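Local coordinates for tryptophan decarboxylase 1 (Oryza sativa subsp. japonica, PDB 6KHO) that decarboxylates L-tryptophan to tryptamine and 5-hydroxy-L-tryptophan to serotonin with the cofactor pyridoxal 5'-phosphate, working as a homodimer, at the interface of chains A and B. Sequence-based numbering; all coordinates share one arbitrary frame. Chains: chain A/B, Tryptophan decarboxylase 1.

Contact 1: the interface of chains A and B. Residues chain A 114, 117-118, 391; chain B 33, 37, 41, 81, 84.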
loop_
_atom_site.group_PDB
_atom_site.type_symbol
_atom_site.label_atom_id
_atom_site.label_comp_id
_atom_site.label_asym_id
_atom_site.label_seq_id
_atom_site.Cartn_x
_atom_site.Cartn_y
_atom_site.Cartn_z
ATOM N N ALA A 114 -3.943 -18.246 -0.711
ATOM C CA ALA A 114 -4.245 -18.774 0.617
ATOM C C ALA A 114 -3.613 -17.921 1.704
ATOM O O ALA A 114 -4.271 -17.549 2.686
ATOM C CB ALA A 114 -3.756 -20.225 0.728
ATOM N N LEU A 117 -5.371 -14.545 1.970
ATOM C CA LEU A 117 -6.668 -14.726 2.619
ATOM C C LEU A 117 -6.518 -14.844 4.132
ATOM O O LEU A 117 -7.257 -14.209 4.897
ATOM C CB LEU A 117 -7.360 -15.962 2.038
ATOM C CG LEU A 117 -8.557 -16.593 2.748
ATOM C CD1 LEU A 117 -9.725 -15.627 2.856
ATOM C CD2 LEU A 117 -8.965 -17.876 2.009
ATOM N N ILE A 118 -5.555 -15.645 4.585
ATOM C CA ILE A 118 -5.344 -15.790 6.023
ATOM C C ILE A 118 -4.932 -14.454 6.641
ATOM O O ILE A 118 -5.434 -14.065 7.704
ATOM C CB ILE A 118 -4.328 -16.917 6.288
ATOM C CG1 ILE A 118 -4.982 -18.258 5.909
ATOM C CG2 ILE A 118 -3.914 -16.932 7.755
ATOM C CD1 ILE A 118 -4.029 -19.463 5.814
ATOM N N MET A 391 4.685 -18.465 2.414
ATOM C CA MET A 391 3.912 -19.644 2.021
ATOM C C MET A 391 4.279 -20.121 0.619
ATOM O O MET A 391 4.281 -21.328 0.346
ATOM C CB MET A 391 2.428 -19.336 2.101
ATOM C CG MET A 391 1.888 -19.413 3.511
ATOM S SD MET A 391 0.109 -19.688 3.475
ATOM C CE MET A 391 -0.195 -19.920 5.225
ATOM N N TYR B 33 -6.236 -25.922 -1.132
ATOM C CA TYR B 33 -5.532 -24.946 -0.297
ATOM C C TYR B 33 -6.503 -23.935 0.288
ATOM O O TYR B 33 -6.417 -23.576 1.472
ATOM C CB TYR B 33 -4.457 -24.187 -1.080
ATOM C CG TYR B 33 -3.226 -24.924 -1.559
ATOM C CD1 TYR B 33 -3.189 -26.309 -1.680
ATOM C CD2 TYR B 33 -2.097 -24.201 -1.936
ATOM C CE1 TYR B 33 -2.055 -26.949 -2.167
ATOM C CE2 TYR B 33 -0.977 -24.820 -2.411
ATOM C CZ TYR B 33 -0.951 -26.192 -2.526
ATOM O OH TYR B 33 0.192 -26.781 -3.005
ATOM N N ALA B 37 -7.366 -23.006 4.176
ATOM C CA ALA B 37 -7.335 -21.652 4.720
ATOM C C ALA B 37 -8.674 -21.268 5.349
ATOM O O ALA B 37 -8.713 -20.687 6.441
ATOM C CB ALA B 37 -6.962 -20.657 3.623
ATOM N N ILE B 41 -9.393 -20.221 9.202
ATOM C CA ILE B 41 -10.010 -18.949 9.578
ATOM C C ILE B 41 -11.225 -19.178 10.471
ATOM O O ILE B 41 -11.411 -18.490 11.486
ATOM C CB ILE B 41 -10.380 -18.146 8.316
ATOM C CG1 ILE B 41 -9.105 -17.595 7.660
ATOM C CG2 ILE B 41 -11.327 -16.998 8.684
ATOM C CD1 ILE B 41 -9.280 -17.176 6.204
ATOM N N MET B 81 0.604 -25.249 6.604
ATOM C CA MET B 81 -0.438 -24.866 7.556
ATOM C C MET B 81 -0.078 -25.276 8.986
ATOM O O MET B 81 -0.393 -24.554 9.943
ATOM C CB MET B 81 -1.783 -25.470 7.129
ATOM C CG MET B 81 -2.369 -24.858 5.849
ATOM S SD MET B 81 -2.725 -23.088 6.034
ATOM C CE MET B 81 -4.016 -23.187 7.285
ATOM N N LEU B 84 2.235 -22.646 10.297
ATOM C CA LEU B 84 1.421 -21.492 10.669
ATOM C C LEU B 84 0.799 -21.687 12.051
ATOM O O LEU B 84 0.866 -20.799 12.910
ATOM C CB LEU B 84 0.341 -21.252 9.613
ATOM C CG LEU B 84 -0.781 -20.265 9.956
ATOM C CD1 LEU B 84 -0.250 -18.820 9.918
ATOM C CD2 LEU B 84 -1.954 -20.427 8.996
#
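A:Leu117 and A:Ile118 on helix 110-122 of one subunit face B:Ala37 and B:Ile41 on helix 27-47 of the other, the two helix axes running in roughly the same direction, while B:Met81 and B:Leu84 on helix 77-88 close in on A:Ile118. The small side chain of B:Ala37 lets the larger groups come near its helix: its CB lies 3.8 Å from CD2 of A:Leu117 and 3.9 Å from CD1 of A:Ile118. One turn further along, CD1 of B:Ile41 is set against the branch point of A:Leu117, 3.6 Å from CG, with CD1 of the leucine also in contact; the two side chains pass at a slant. The leucine points its CG away from its backbone N, and chi1 165° and chi2 61° together direct CD1 toward B:Ile41 and CD2 toward B:Ala37.

A:Ile118 is the hub of the patch. With CG1 beside the backbone N and the chain stretched beyond it (chi2 167°), its CD1 is carried among three residues of chain B. Besides B:Ala37, it meets the thioether sulfur SD of B:Met81 at 3.9 Å and CD2 of B:Leu84 at 3.9 Å, both approaching tip to tip. B:Met81 is bent at chi2 and chi3, which brings both SD and CE to this methyl. From helix 386-420, the extended A:Met391 brings its CE to 4.1 Å from SD of B:Met81, also brushing CD2 of B:Leu84.

The packing is thus one of interlocked aliphatic and thioether groups. It lies where the N-terminal helices of one subunit pack over the other, an arrangement typical of dimeric group II decarboxylases.

Contact 2: the interface of chains A and B. Residues chain A 216, 219; chain B 374-375, 377-379.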
loop_
_atom_site.group_PDB
_atom_site.type_symbol
_atom_site.label_atom_id
_atom_site.label_comp_id
_atom_site.label_asym_id
_atom_site.label_seq_id
_atom_site.Cartn_x
_atom_site.Cartn_y
_atom_site.Cartn_z
ATOM N N THR A 216 7.579 5.923 -13.263
ATOM C CA THR A 216 7.327 6.123 -11.842
ATOM C C THR A 216 8.558 6.599 -11.071
ATOM O O THR A 216 8.400 7.202 -10.003
ATOM C CB THR A 216 6.779 4.834 -11.227
ATOM O OG1 THR A 216 6.063 5.155 -10.028
ATOM C CG2 THR A 216 7.890 3.822 -10.924
ATOM N N LYS A 219 8.494 10.368 -11.305
ATOM C CA LYS A 219 7.429 10.879 -10.452
ATOM C C LYS A 219 7.839 10.867 -8.980
ATOM O O LYS A 219 7.556 11.822 -8.248
ATOM C CB LYS A 219 6.155 10.061 -10.672
ATOM C CG LYS A 219 5.023 10.411 -9.724
ATOM C CD LYS A 219 3.745 9.650 -10.077
ATOM C CE LYS A 219 2.787 9.637 -8.899
ATOM N NZ LYS A 219 1.704 8.649 -9.103
ATOM N N LYS B 374 -5.809 8.596 -10.172
ATOM C CA LYS B 374 -4.698 7.646 -10.162
ATOM C C LYS B 374 -3.337 8.330 -10.043
ATOM O O LYS B 374 -2.366 7.671 -9.652
ATOM C CB LYS B 374 -4.720 6.782 -11.424
ATOM C CG LYS B 374 -5.989 5.969 -11.657
ATOM C CD LYS B 374 -5.734 4.947 -12.769
ATOM C CE LYS B 374 -7.003 4.234 -13.227
ATOM N NZ LYS B 374 -7.589 3.409 -12.143
ATOM N N ASP B 375 -3.226 9.621 -10.388
ATOM C CA ASP B 375 -1.951 10.311 -10.212
ATOM C C ASP B 375 -1.721 10.735 -8.769
ATOM O O ASP B 375 -0.582 11.049 -8.399
ATOM C CB ASP B 375 -1.854 11.538 -11.138
ATOM C CG ASP B 375 -0.476 12.234 -11.065
ATOM O OD1 ASP B 375 0.553 11.609 -11.421
ATOM O OD2 ASP B 375 -0.421 13.411 -10.640
ATOM N N GLN B 377 -1.534 9.010 -6.050
ATOM C CA GLN B 377 -1.038 7.922 -5.221
ATOM C C GLN B 377 0.449 7.791 -5.488
ATOM O O GLN B 377 0.936 8.225 -6.532
ATOM C CB GLN B 377 -1.739 6.582 -5.495
ATOM C CG GLN B 377 -2.311 6.443 -6.868
ATOM C CD GLN B 377 -2.993 5.103 -7.095
ATOM O OE1 GLN B 377 -3.459 4.439 -6.152
ATOM N NE2 GLN B 377 -3.042 4.690 -8.353
ATOM N N VAL B 378 1.177 7.209 -4.533
ATOM C CA VAL B 378 2.622 7.091 -4.715
ATOM C C VAL B 378 2.937 6.185 -5.908
ATOM O O VAL B 378 3.648 6.587 -6.841
ATOM C CB VAL B 378 3.305 6.615 -3.418
ATOM C CG1 VAL B 378 3.284 7.722 -2.385
ATOM C CG2 VAL B 378 2.628 5.386 -2.856
ATOM N N GLY B 379 2.382 4.967 -5.921
ATOM C CA GLY B 379 2.670 4.002 -6.963
ATOM C C GLY B 379 1.706 4.075 -8.136
ATOM O O GLY B 379 0.806 4.913 -8.192
HETATM O O HOH W 1 6.184 7.610 -8.078
#
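Helix 215-223 of chain A, which begins just after the cofactor-pocket residue A:His214, meets the loop of chain B that leads into the cofactor-binding segment B:Gly379 to B:Gly381. The principal link is made by A:Lys219, whose side chain reaches across the subunit boundary to the main chain of this loop. CG stands anti to the backbone N (chi1 174°) and the rest of the chain is almost fully extended, which delivers the terminal amino group to the carbonyls of the loop. NZ donates a hydrogen bond to O of B:Gln377 at 2.7 Å. The C=O...N angle is 166°, so the donor approaches the oxygen nearly head-on. A weak, longer hydrogen bond from the same nitrogen goes to the backbone O of B:Asp375.

The carboxylate of B:Asp375 adds a loose salt bridge, its OD1 standing 3.9 Å from A:Lys219 NZ. The lysine and aspartate chains run antiparallel alongside one another, and OD1 lies beside the outer methylenes CD and CE as well as the nitrogen. Backbone carbonyls and a carboxylate of chain B thus gather about NZ, which would probably favour its positive charge. Because the acceptor of the short bond is a main-chain oxygen, this bond does not itself depend on the side chain of B:Gln377. Holding the loop in this way may steady the adjoining cofactor-binding residues.

Closer to the start of the helix, an ordered water connects the subunits. This water lies 3.0 Å from the backbone O of B:Val378 and 3.0 Å from the backbone O of A:Thr216. The hydroxyl OG1 of A:Thr216 completes the bridge at 3.1 Å from the same water, so that a main-chain and a side-chain oxygen of one residue share it.

About 31 Å separates the C-alpha centres of contact 1 and contact 2, and they have no residue or secondary-structure element in common. Both belong to the same two-fold interface, so each recurs with the chains exchanged. Their chemistry differs: contact 1 is apolar helix packing involving the N-terminal helices, whereas contact 2 is a polar link between helix 215-223, which follows the pocket residue A:His214, and a loop that runs into the pocket residues B:Gly379 to B:Gly381. Contact 1 thus probably serves dimer cohesion, and contact 2 may couple the interface to the active-site region, consistent with an enzyme that functions as a homodimer.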